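Local coordinates for protein putative surface-anchored fimbrial subunit (Corynebacterium diphtheriae, PDB 3HR6) that probably polymerises into the shaft of surface pili as the major pilin, with tandem Ig-like modules stabilised by isopeptide and disulfide bonds, at residues K33-N45 / D74-V88. Sequence-based numbering, arbitrary orientation. Where two conformers were deposited one is given.
Sequences KVDGMSFTLYRVN and DKVTKVATKKTEGGV
T84 meets V34, G36 and M37 just beyond the regular pairing of strand 38-44 with strand 76-83, and the way it is gripped illustrates how one polar side chain can fasten the segment beyond a strand to the end of a sheet. Its OG1 lies between its own backbone N and carbonyl carbon (chi1 53°), where it donates to V34 O at 2.7 Å and accepts from M37 N at 2.9 Å. The backbone of T84 is held as well: its N donates to M37 O and its O receives the nearly straight bond of G36 N (173°). T84 CG2 lies 3.9 Å from F39 CE2. Alongside, the syn lone pair of D35 OD1 accepts from G87 N at 2.6 Å, tying D35 to the type I' turn E85-V88.

Midway along the ladder, between L41 and Y42, the antiparallel register slips by one residue. V79 and A80 both face L41 in a classic beta bulge, where L41 O accepts from V79 N at 2.8 Å and only weakly from A80 N. V79, which buries a large area here, sets CG2 over one face of the R43 guanidinium, 3.9 Å from R43 NH2, while R43 NH2 is hydrogen-bonded to Y99 OH. Y42 CD1 lies 3.6 Å from V76 CG2, and the Y42 side chain crosses K78 at a slant, with Y42 CE1 beside K78 CB.

Strand 38-44 pairs on its other edge with strand 97-103, and F39 and L41 reach V101 there, within the N-terminal pilin domain. Main-chain bonds thus run through both the ladder and the part beyond it, where the buried T84 hydroxyl, with both a donor and an acceptor satisfied, and the D35 carboxylate add side-chain bonds that fix residues 35-37 and the turn.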
# COMPACT_ATOMS: atom_id res chain seq x y z
N LYS A 33 19.48 -8.85 15.91
CA LYS A 33 19.95 -7.60 15.31
C LYS A 33 19.29 -7.45 13.94
O LYS A 33 18.93 -8.45 13.30
CB LYS A 33 21.48 -7.57 15.18
CG LYS A 33 22.21 -7.67 16.51
CD LYS A 33 23.69 -7.69 16.31
CE LYS A 33 24.46 -7.97 17.60
NZ LYS A 33 25.87 -8.18 17.25
N VAL A 34 19.08 -6.22 13.52
CA VAL A 34 18.35 -5.96 12.29
C VAL A 34 19.22 -5.10 11.38
O VAL A 34 19.89 -4.16 11.83
CB VAL A 34 17.03 -5.24 12.62
CG1 VAL A 34 16.23 -4.86 11.34
CG2 VAL A 34 16.18 -6.11 13.58
N ASP A 35 19.25 -5.44 10.10
CA ASP A 35 19.95 -4.61 9.13
C ASP A 35 19.04 -3.55 8.53
O ASP A 35 17.83 -3.64 8.62
CB ASP A 35 20.61 -5.49 8.07
CG ASP A 35 21.81 -6.22 8.60
OD1 ASP A 35 22.47 -5.73 9.54
OD2 ASP A 35 22.12 -7.29 8.07
N GLY A 36 19.67 -2.50 7.99
CA GLY A 36 18.96 -1.44 7.31
C GLY A 36 18.33 -0.44 8.25
O GLY A 36 17.50 0.35 7.83
N MET A 37 18.70 -0.49 9.54
CA MET A 37 18.15 0.45 10.50
C MET A 37 19.04 1.68 10.48
O MET A 37 20.26 1.56 10.55
CB MET A 37 18.06 -0.18 11.89
CG MET A 37 17.11 -1.36 11.94
SD MET A 37 15.40 -0.88 11.78
CE MET A 37 14.99 -1.33 10.07
N SER A 38 18.41 2.85 10.41
CA SER A 38 19.11 4.09 10.12
C SER A 38 19.29 4.90 11.39
O SER A 38 18.33 5.14 12.11
CB SER A 38 18.32 4.90 9.09
OG SER A 38 18.94 6.16 8.90
N PHE A 39 20.53 5.31 11.65
CA PHE A 39 20.87 6.06 12.81
C PHE A 39 21.68 7.26 12.44
O PHE A 39 22.55 7.19 11.58
CB PHE A 39 21.70 5.21 13.76
CG PHE A 39 20.93 4.09 14.37
CD1 PHE A 39 20.27 4.25 15.59
CD2 PHE A 39 20.89 2.87 13.74
CE1 PHE A 39 19.55 3.21 16.14
CE2 PHE A 39 20.19 1.84 14.28
CZ PHE A 39 19.51 2.00 15.50
N THR A 40 21.41 8.36 13.13
CA THR A 40 22.28 9.52 13.08
C THR A 40 23.01 9.65 14.43
O THR A 40 22.40 9.56 15.52
CB THR A 40 21.48 10.78 12.73
OG1 THR A 40 20.85 10.58 11.46
CG2 THR A 40 22.38 12.00 12.66
N LEU A 41 24.32 9.85 14.34
CA LEU A 41 25.16 10.18 15.47
C LEU A 41 25.33 11.70 15.56
O LEU A 41 25.70 12.34 14.58
CB LEU A 41 26.51 9.48 15.36
CG LEU A 41 27.41 9.58 16.60
CD1 LEU A 41 26.87 8.71 17.77
CD2 LEU A 41 28.85 9.20 16.25
N TYR A 42 25.03 12.26 16.73
CA TYR A 42 25.30 13.66 17.06
C TYR A 42 26.27 13.75 18.22
O TYR A 42 26.23 12.92 19.15
CB TYR A 42 24.02 14.34 17.54
CG TYR A 42 22.93 14.44 16.49
CD1 TYR A 42 22.88 15.55 15.64
CD2 TYR A 42 21.95 13.47 16.36
CE1 TYR A 42 21.91 15.67 14.70
CE2 TYR A 42 20.95 13.58 15.42
CZ TYR A 42 20.96 14.70 14.57
OH TYR A 42 20.00 14.87 13.61
N ARG A 43 27.11 14.78 18.19
CA ARG A 43 27.95 15.14 19.35
C ARG A 43 27.19 16.12 20.25
O ARG A 43 26.55 17.04 19.75
CB ARG A 43 29.27 15.77 18.90
CG ARG A 43 30.18 16.19 20.08
CD ARG A 43 31.61 16.46 19.64
NE ARG A 43 32.11 15.38 18.79
CZ ARG A 43 32.33 15.46 17.47
NH1 ARG A 43 32.13 16.59 16.78
NH2 ARG A 43 32.77 14.37 16.83
N VAL A 44 27.22 15.88 21.55
CA VAL A 44 26.61 16.82 22.50
C VAL A 44 27.56 17.99 22.71
O VAL A 44 28.68 17.82 23.22
CB VAL A 44 26.23 16.16 23.82
CG1 VAL A 44 25.57 17.17 24.76
CG2 VAL A 44 25.27 15.02 23.55
N ASN A 45 27.12 19.17 22.30
CA ASN A 45 27.98 20.35 22.39
C ASN A 45 28.33 20.70 23.82
O ASN A 45 27.50 20.59 24.73
CB ASN A 45 27.31 21.55 21.71
CG ASN A 45 27.13 21.35 20.24
OD1 ASN A 45 26.48 22.15 19.56
ND2 ASN A 45 27.70 20.27 19.72
N ASP A 74 19.83 22.99 18.96
CA ASP A 74 21.15 23.56 18.68
C ASP A 74 22.22 23.12 19.68
O ASP A 74 23.38 23.52 19.59
CB ASP A 74 21.09 25.09 18.60
CG ASP A 74 20.46 25.74 19.84
OD1 ASP A 74 20.25 25.08 20.88
OD2 ASP A 74 20.18 26.96 19.77
N LYS A 75 21.81 22.29 20.64
CA LYS A 75 22.69 21.77 21.66
C LYS A 75 23.56 20.59 21.18
O LYS A 75 24.44 20.14 21.91
CB LYS A 75 21.86 21.35 22.87
CG LYS A 75 20.96 22.47 23.39
CD LYS A 75 20.83 22.45 24.91
CE LYS A 75 20.44 23.83 25.43
NZ LYS A 75 20.01 23.82 26.86
N VAL A 76 23.30 20.08 19.98
CA VAL A 76 24.08 18.98 19.40
C VAL A 76 24.57 19.35 17.99
O VAL A 76 24.00 20.22 17.34
CB VAL A 76 23.25 17.67 19.36
CG1 VAL A 76 22.70 17.34 20.75
CG2 VAL A 76 22.12 17.77 18.35
N THR A 77 25.62 18.65 17.54
CA THR A 77 26.15 18.76 16.18
C THR A 77 26.18 17.38 15.52
O THR A 77 26.76 16.44 16.08
CB THR A 77 27.59 19.31 16.21
OG1 THR A 77 27.65 20.48 17.04
CG2 THR A 77 28.09 19.64 14.81
N LYS A 78 25.56 17.27 14.34
CA LYS A 78 25.53 16.02 13.57
C LYS A 78 26.94 15.60 13.17
O LYS A 78 27.75 16.44 12.79
CB LYS A 78 24.63 16.13 12.32
CG LYS A 78 24.57 14.84 11.48
CD LYS A 78 23.59 14.89 10.33
CE LYS A 78 23.99 13.86 9.26
NZ LYS A 78 23.02 13.62 8.16
N VAL A 79 27.22 14.30 13.30
CA VAL A 79 28.49 13.72 12.89
C VAL A 79 28.31 12.93 11.60
O VAL A 79 29.02 13.15 10.62
CB VAL A 79 29.06 12.74 13.94
CG1 VAL A 79 30.34 12.14 13.41
CG2 VAL A 79 29.29 13.42 15.29
N ALA A 80 27.36 12.00 11.61
CA ALA A 80 27.12 11.17 10.45
C ALA A 80 25.81 10.42 10.61
O ALA A 80 25.21 10.40 11.68
CB ALA A 80 28.26 10.19 10.24
N THR A 81 25.38 9.84 9.51
CA THR A 81 24.23 8.98 9.51
C THR A 81 24.56 7.72 8.73
O THR A 81 25.24 7.79 7.71
CB THR A 81 22.97 9.69 8.94
OG1 THR A 81 21.82 8.85 9.11
CG2 THR A 81 23.15 10.04 7.47
N LYS A 82 24.11 6.57 9.23
CA LYS A 82 24.23 5.34 8.45
C LYS A 82 23.26 4.26 8.87
O LYS A 82 22.63 4.32 9.92
CB LYS A 82 25.65 4.79 8.49
CG LYS A 82 26.15 4.43 9.83
CD LYS A 82 27.65 4.01 9.80
CE LYS A 82 28.58 5.17 9.56
NZ LYS A 82 30.02 4.77 9.50
N LYS A 83 23.21 3.23 8.04
CA LYS A 83 22.33 2.10 8.26
C LYS A 83 23.13 0.91 8.80
O LYS A 83 24.31 0.73 8.51
CB LYS A 83 21.64 1.73 6.95
CG LYS A 83 20.52 2.66 6.60
CD LYS A 83 19.96 2.32 5.22
CE LYS A 83 18.79 3.19 4.87
NZ LYS A 83 19.28 4.57 4.61
N THR A 84 22.48 0.10 9.62
CA THR A 84 23.14 -1.10 10.12
C THR A 84 23.35 -2.08 8.94
O THR A 84 22.52 -2.18 8.00
CB THR A 84 22.30 -1.75 11.21
OG1 THR A 84 20.96 -1.95 10.74
CG2 THR A 84 22.28 -0.84 12.47
N GLU A 85 24.48 -2.74 8.97
CA GLU A 85 24.79 -3.82 8.04
C GLU A 85 25.57 -4.84 8.84
O GLU A 85 26.42 -4.48 9.67
CB GLU A 85 25.60 -3.30 6.85
CG GLU A 85 25.81 -4.34 5.73
CD GLU A 85 24.51 -4.80 5.02
OE1 GLU A 85 23.40 -4.23 5.21
OE2 GLU A 85 24.63 -5.77 4.24
N GLY A 86 25.26 -6.12 8.65
CA GLY A 86 25.83 -7.18 9.48
C GLY A 86 25.52 -6.99 10.96
O GLY A 86 26.34 -7.35 11.83
N GLY A 87 24.37 -6.38 11.22
CA GLY A 87 23.85 -6.16 12.55
C GLY A 87 24.38 -4.92 13.25
O GLY A 87 24.05 -4.69 14.40
N VAL A 88 25.19 -4.12 12.58
CA VAL A 88 25.84 -2.99 13.24
C VAL A 88 26.00 -1.77 12.35
O VAL A 88 26.24 -1.90 11.16
CB VAL A 88 27.21 -3.42 13.79
CG1 VAL A 88 28.25 -3.73 12.67
CG2 VAL A 88 27.77 -2.38 14.78
O HOH W 1 27.06 -6.99 14.44